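Local structure of redox-sensing transcriptional repressor Rex (Thermoanaerobacter ethanolicus, 3WG9) at residues Y85-G91 against I147-C153; L112-F116 against T137-F141. The protein is a homodimeric DNA-binding transcriptional repressor that probably adjusts gene expression to the cellular NADH/NAD(+) redox state. All coordinates share one frame. Residue numbers count along the deposited sequence, not the author numbering.

Contact 1: residues Y85-G91 against I147-C153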
# COMPACT_ATOMS: atom_id res chain seq x y z
N TYR B 85 -18.53 -3.82 7.30
CA TYR B 85 -17.97 -2.72 8.08
C TYR B 85 -18.53 -1.45 7.42
O TYR B 85 -18.50 -1.30 6.19
CB TYR B 85 -16.41 -2.72 7.99
CG TYR B 85 -15.81 -4.00 8.49
CD1 TYR B 85 -15.61 -4.21 9.86
CD2 TYR B 85 -15.56 -5.05 7.61
CE1 TYR B 85 -15.15 -5.45 10.34
CE2 TYR B 85 -15.10 -6.31 8.07
CZ TYR B 85 -14.92 -6.50 9.45
OH TYR B 85 -14.47 -7.72 9.91
N ASN B 86 -19.05 -0.56 8.24
CA ASN B 86 -19.53 0.74 7.75
C ASN B 86 -18.35 1.72 7.73
O ASN B 86 -17.68 1.87 8.75
CB ASN B 86 -20.60 1.24 8.69
CG ASN B 86 -21.87 0.35 8.65
OD1 ASN B 86 -22.09 -0.37 7.67
ND2 ASN B 86 -22.64 0.37 9.73
N THR B 87 -18.13 2.36 6.59
CA THR B 87 -17.05 3.28 6.36
C THR B 87 -17.56 4.66 6.00
O THR B 87 -18.66 4.83 5.45
CB THR B 87 -16.13 2.76 5.23
OG1 THR B 87 -16.82 2.81 3.97
CG2 THR B 87 -15.69 1.30 5.56
N ILE B 88 -16.75 5.66 6.26
CA ILE B 88 -16.91 6.96 5.69
C ILE B 88 -15.57 7.37 5.15
O ILE B 88 -14.54 6.89 5.60
CB ILE B 88 -17.36 8.01 6.72
CG1 ILE B 88 -16.38 8.13 7.90
CG2 ILE B 88 -18.75 7.66 7.27
CD1 ILE B 88 -16.83 9.13 9.00
N ILE B 89 -15.59 8.27 4.18
CA ILE B 89 -14.34 8.85 3.67
C ILE B 89 -14.37 10.31 3.99
O ILE B 89 -15.41 10.98 3.73
CB ILE B 89 -14.33 8.65 2.12
CG1 ILE B 89 -14.11 7.17 1.86
CG2 ILE B 89 -13.21 9.45 1.43
CD1 ILE B 89 -14.13 6.77 0.36
N ILE B 90 -13.25 10.82 4.50
CA ILE B 90 -13.08 12.23 4.73
C ILE B 90 -12.15 12.77 3.61
O ILE B 90 -10.99 12.31 3.44
CB ILE B 90 -12.41 12.55 6.07
CG1 ILE B 90 -12.99 11.75 7.26
CG2 ILE B 90 -12.44 14.11 6.31
CD1 ILE B 90 -14.50 11.90 7.36
N GLY B 91 -12.70 13.69 2.82
CA GLY B 91 -11.95 14.27 1.65
C GLY B 91 -12.66 13.86 0.36
O GLY B 91 -12.76 12.67 0.07
N ILE B 147 -20.67 3.96 12.41
CA ILE B 147 -19.47 3.89 11.54
C ILE B 147 -18.30 3.23 12.26
O ILE B 147 -17.91 3.66 13.34
CB ILE B 147 -19.07 5.28 11.06
CG1 ILE B 147 -20.27 5.95 10.39
CG2 ILE B 147 -17.84 5.19 10.09
CD1 ILE B 147 -20.82 5.18 9.19
N ASP B 148 -17.69 2.27 11.58
CA ASP B 148 -16.56 1.55 12.10
C ASP B 148 -15.25 2.18 11.65
O ASP B 148 -14.35 2.26 12.46
CB ASP B 148 -16.62 0.10 11.60
CG ASP B 148 -17.88 -0.63 12.12
OD1 ASP B 148 -18.10 -0.59 13.34
OD2 ASP B 148 -18.72 -1.07 11.28
N ILE B 149 -15.11 2.52 10.36
CA ILE B 149 -13.79 2.86 9.78
C ILE B 149 -13.87 4.27 9.18
O ILE B 149 -14.82 4.55 8.46
CB ILE B 149 -13.35 1.87 8.70
CG1 ILE B 149 -13.27 0.42 9.24
CG2 ILE B 149 -12.00 2.34 8.06
CD1 ILE B 149 -13.12 -0.66 8.09
N GLY B 150 -13.00 5.19 9.61
CA GLY B 150 -12.92 6.53 8.95
C GLY B 150 -11.69 6.47 8.03
O GLY B 150 -10.57 6.10 8.44
N ILE B 151 -11.88 6.76 6.76
CA ILE B 151 -10.74 6.75 5.82
C ILE B 151 -10.34 8.18 5.54
O ILE B 151 -11.23 8.99 5.18
CB ILE B 151 -11.21 6.10 4.52
CG1 ILE B 151 -11.77 4.71 4.84
CG2 ILE B 151 -10.04 6.13 3.42
CD1 ILE B 151 -12.44 3.98 3.65
N LEU B 152 -9.06 8.52 5.75
CA LEU B 152 -8.62 9.90 5.69
C LEU B 152 -7.96 10.16 4.35
O LEU B 152 -6.93 9.53 4.04
CB LEU B 152 -7.64 10.29 6.83
CG LEU B 152 -8.06 10.20 8.30
CD1 LEU B 152 -6.85 10.65 9.16
CD2 LEU B 152 -9.28 11.08 8.60
N CYS B 153 -8.58 11.03 3.55
CA CYS B 153 -8.05 11.37 2.20
C CYS B 153 -7.98 12.90 2.07
O CYS B 153 -8.37 13.50 1.07
CB CYS B 153 -9.06 10.83 1.18
SG CYS B 153 -9.11 9.01 1.15
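Strands 85-90 and 149-152 run side by side and parallel in the sheet of the Rossmann domain. Their axes come within 4.7 Å and their directions differ by 23°. The backbone ladder runs from Ile-88 N to Ile-149 O (3.1 Å) up to Cys-153 N to Ile-90 O (2.7 Å). At its start, Asn-86 O accepts from both Asp-148 N (2.9 Å) and Ile-149 N (3.1 Å). The m rotamer of Asp-148 turns OD2 back to accept from Asn-86 N at 3.1 Å.

Side chains alternate between the two faces. Thr-87, Ile-89, Ile-149 and Ile-151 share one face. Here Ile-149 and Ile-151 are both m,t. Extended this way, Ile-151 CD1 reaches Ile-89 CG1 (4.0 Å), and Ile-149 CD1 reaches Tyr-85 CB (3.9 Å). Cys-153, also m, brings SG 4.1 Å from Ile-89 CG2. Helix 94-102 covers Ile-89 and Ile-151. Ser-203 and Leu-206 of the second subunit pack on Tyr-85 and Ile-149. Ile-88, Ile-90 and Leu-152 line the other face. Ile-88 is p,t, and its CG2 meets CD1 of the m,m Ile-147 at 3.8 Å. Ile-90 is m,m, with CG1 4.0 Å from Leu-152 CD2.

Gly-91 has a positive phi of 115°, and a CB there would clash with Cys-153 O. It is the first glycine of the GxGxxG motif and a predicted NAD(+)-binding residue. Paired main-chain polar groups, with mostly aliphatic side chains on both faces, imply a mostly buried central strand pair. Asn-86 and Asp-148 form its partly exposed end.

Contact 2: residues L112-F116 against T137-F141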
# COMPACT_ATOMS: atom_id res chain seq x y z
N LEU B 112 -19.62 1.86 2.20
CA LEU B 112 -19.41 3.30 2.33
C LEU B 112 -20.73 4.04 2.63
O LEU B 112 -21.61 4.02 1.79
CB LEU B 112 -18.83 3.87 1.02
CG LEU B 112 -18.51 5.38 1.06
CD1 LEU B 112 -17.37 5.71 2.05
CD2 LEU B 112 -18.08 5.86 -0.33
N LYS B 113 -20.81 4.76 3.76
CA LYS B 113 -22.05 5.43 4.21
C LYS B 113 -22.09 6.92 3.96
O LYS B 113 -23.16 7.52 4.03
CB LYS B 113 -22.28 5.20 5.70
CG LYS B 113 -22.41 3.78 6.05
CD LYS B 113 -23.55 3.13 5.29
CE LYS B 113 -23.42 1.64 5.42
NZ LYS B 113 -24.68 0.91 5.10
N GLY B 114 -20.95 7.55 3.70
CA GLY B 114 -20.93 9.00 3.55
C GLY B 114 -19.53 9.45 3.20
O GLY B 114 -18.54 8.73 3.50
N ILE B 115 -19.46 10.60 2.55
CA ILE B 115 -18.24 11.28 2.21
C ILE B 115 -18.32 12.69 2.77
O ILE B 115 -19.38 13.33 2.73
CB ILE B 115 -18.03 11.32 0.66
CG1 ILE B 115 -17.90 9.93 0.05
CG2 ILE B 115 -16.88 12.25 0.22
CD1 ILE B 115 -17.89 10.05 -1.50
N PHE B 116 -17.24 13.18 3.33
CA PHE B 116 -17.20 14.44 4.05
C PHE B 116 -16.13 15.36 3.48
O PHE B 116 -15.03 14.92 3.07
CB PHE B 116 -17.01 14.17 5.54
CG PHE B 116 -18.16 13.41 6.14
CD1 PHE B 116 -19.23 14.10 6.75
CD2 PHE B 116 -18.26 12.03 5.97
CE1 PHE B 116 -20.35 13.43 7.22
CE2 PHE B 116 -19.34 11.35 6.43
CZ PHE B 116 -20.41 12.05 7.08
N THR B 137 -20.53 17.97 10.26
CA THR B 137 -21.57 17.05 10.78
C THR B 137 -21.06 15.63 11.05
O THR B 137 -21.84 14.73 11.35
CB THR B 137 -22.74 16.90 9.82
OG1 THR B 137 -22.27 16.34 8.58
CG2 THR B 137 -23.34 18.29 9.56
N VAL B 138 -19.76 15.41 10.88
CA VAL B 138 -19.31 14.02 10.84
C VAL B 138 -19.46 13.31 12.21
O VAL B 138 -19.70 12.12 12.28
CB VAL B 138 -17.87 13.91 10.24
CG1 VAL B 138 -16.83 14.48 11.28
CG2 VAL B 138 -17.56 12.45 9.87
N GLU B 139 -19.27 14.03 13.30
CA GLU B 139 -19.32 13.37 14.60
C GLU B 139 -20.70 12.81 14.88
O GLU B 139 -20.87 11.67 15.33
CB GLU B 139 -18.89 14.35 15.69
CG GLU B 139 -17.40 14.60 15.62
CD GLU B 139 -17.00 15.72 16.54
OE1 GLU B 139 -17.18 15.56 17.77
OE2 GLU B 139 -16.49 16.74 16.05
N ASP B 140 -21.70 13.63 14.61
CA ASP B 140 -23.07 13.18 14.75
C ASP B 140 -23.35 11.98 13.82
O ASP B 140 -23.97 11.00 14.20
CB ASP B 140 -24.03 14.33 14.44
CG ASP B 140 -25.50 13.91 14.58
OD1 ASP B 140 -26.02 13.91 15.72
OD2 ASP B 140 -26.11 13.55 13.54
N PHE B 141 -22.83 12.05 12.60
CA PHE B 141 -23.12 11.03 11.60
C PHE B 141 -22.53 9.68 12.07
O PHE B 141 -23.15 8.62 11.91
CB PHE B 141 -22.50 11.44 10.26
CG PHE B 141 -22.85 10.51 9.14
CD1 PHE B 141 -23.96 10.78 8.34
CD2 PHE B 141 -22.06 9.38 8.89
CE1 PHE B 141 -24.28 9.92 7.29
CE2 PHE B 141 -22.37 8.51 7.86
CZ PHE B 141 -23.49 8.77 7.06
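Thr-137 leads into helix 138-144, and its side chain lies at the margin of the contact. Its OG1 is 3.7 Å from CE1 at the edge of the Phe-116 ring, but the hydroxyl's hydrogen bond is to Asp-134 O. Its carbonyl O accepts from Phe-141 N at 3.1 Å, which closes the first helical turn. The preceding residue, Glu-136, is a zinc ligand in a structure of this protein.

Val-138 points at the strand. Its p rotamer sets CG2 3.7 Å from the centroid of the Phe-116 ring and only 3° off the ring normal, a CH-pi contact.

This helix belongs to the beta-alpha-beta crossover of the Rossmann fold. It links edge strand 132-134 to strand 149-152 and passes over the sheet on the face that carries Phe-116.

Glu-139 turns away from the strand and forms salt bridges with Arg-165 and Arg-168 of helix 159-168.

Phe-141, one helical turn after Val-138, points back at the sheet. Its t rotamer offers a ring face to the edge of Phe-116 in a T-shaped stack. The centroids are 5.2 Å apart, the planes meet at 69°, and Phe-116 CZ is 3.5 Å from Phe-141 CG. The rim of the Phe-141 ring continues to the strand backbone, with CZ 3.3 Å from Lys-113 O. Gly-114 leaves room there, since a CB on it would lie a tight 3.2 Å from Phe-141 CZ.

How the contacts relate
The two contacts have centres 8 Å apart and share one parallel sheet, in which strands 85-90 and 110-117 are neighbours. Probable hydrogen bonds join them: Thr-87 O to Lys-113 N at 2.7 Å and Gly-91 N to Phe-116 O at 2.6 Å. Along the chain, contact 2 falls between the two strands of contact 1. Ile-88 of contact 1 packs on Val-138 and Phe-141 of contact 2. The C-terminal ends of strands 85-90, 110-117 and 149-152 lead to the dinucleotide site. Gly-91 lies about 4 Å from the side chain of Ile-154 (nearest atoms). Asp-117 and Ile-154 directly follow Phe-116 and Cys-153, and both bind NAD(+) and NADH in structures of this protein.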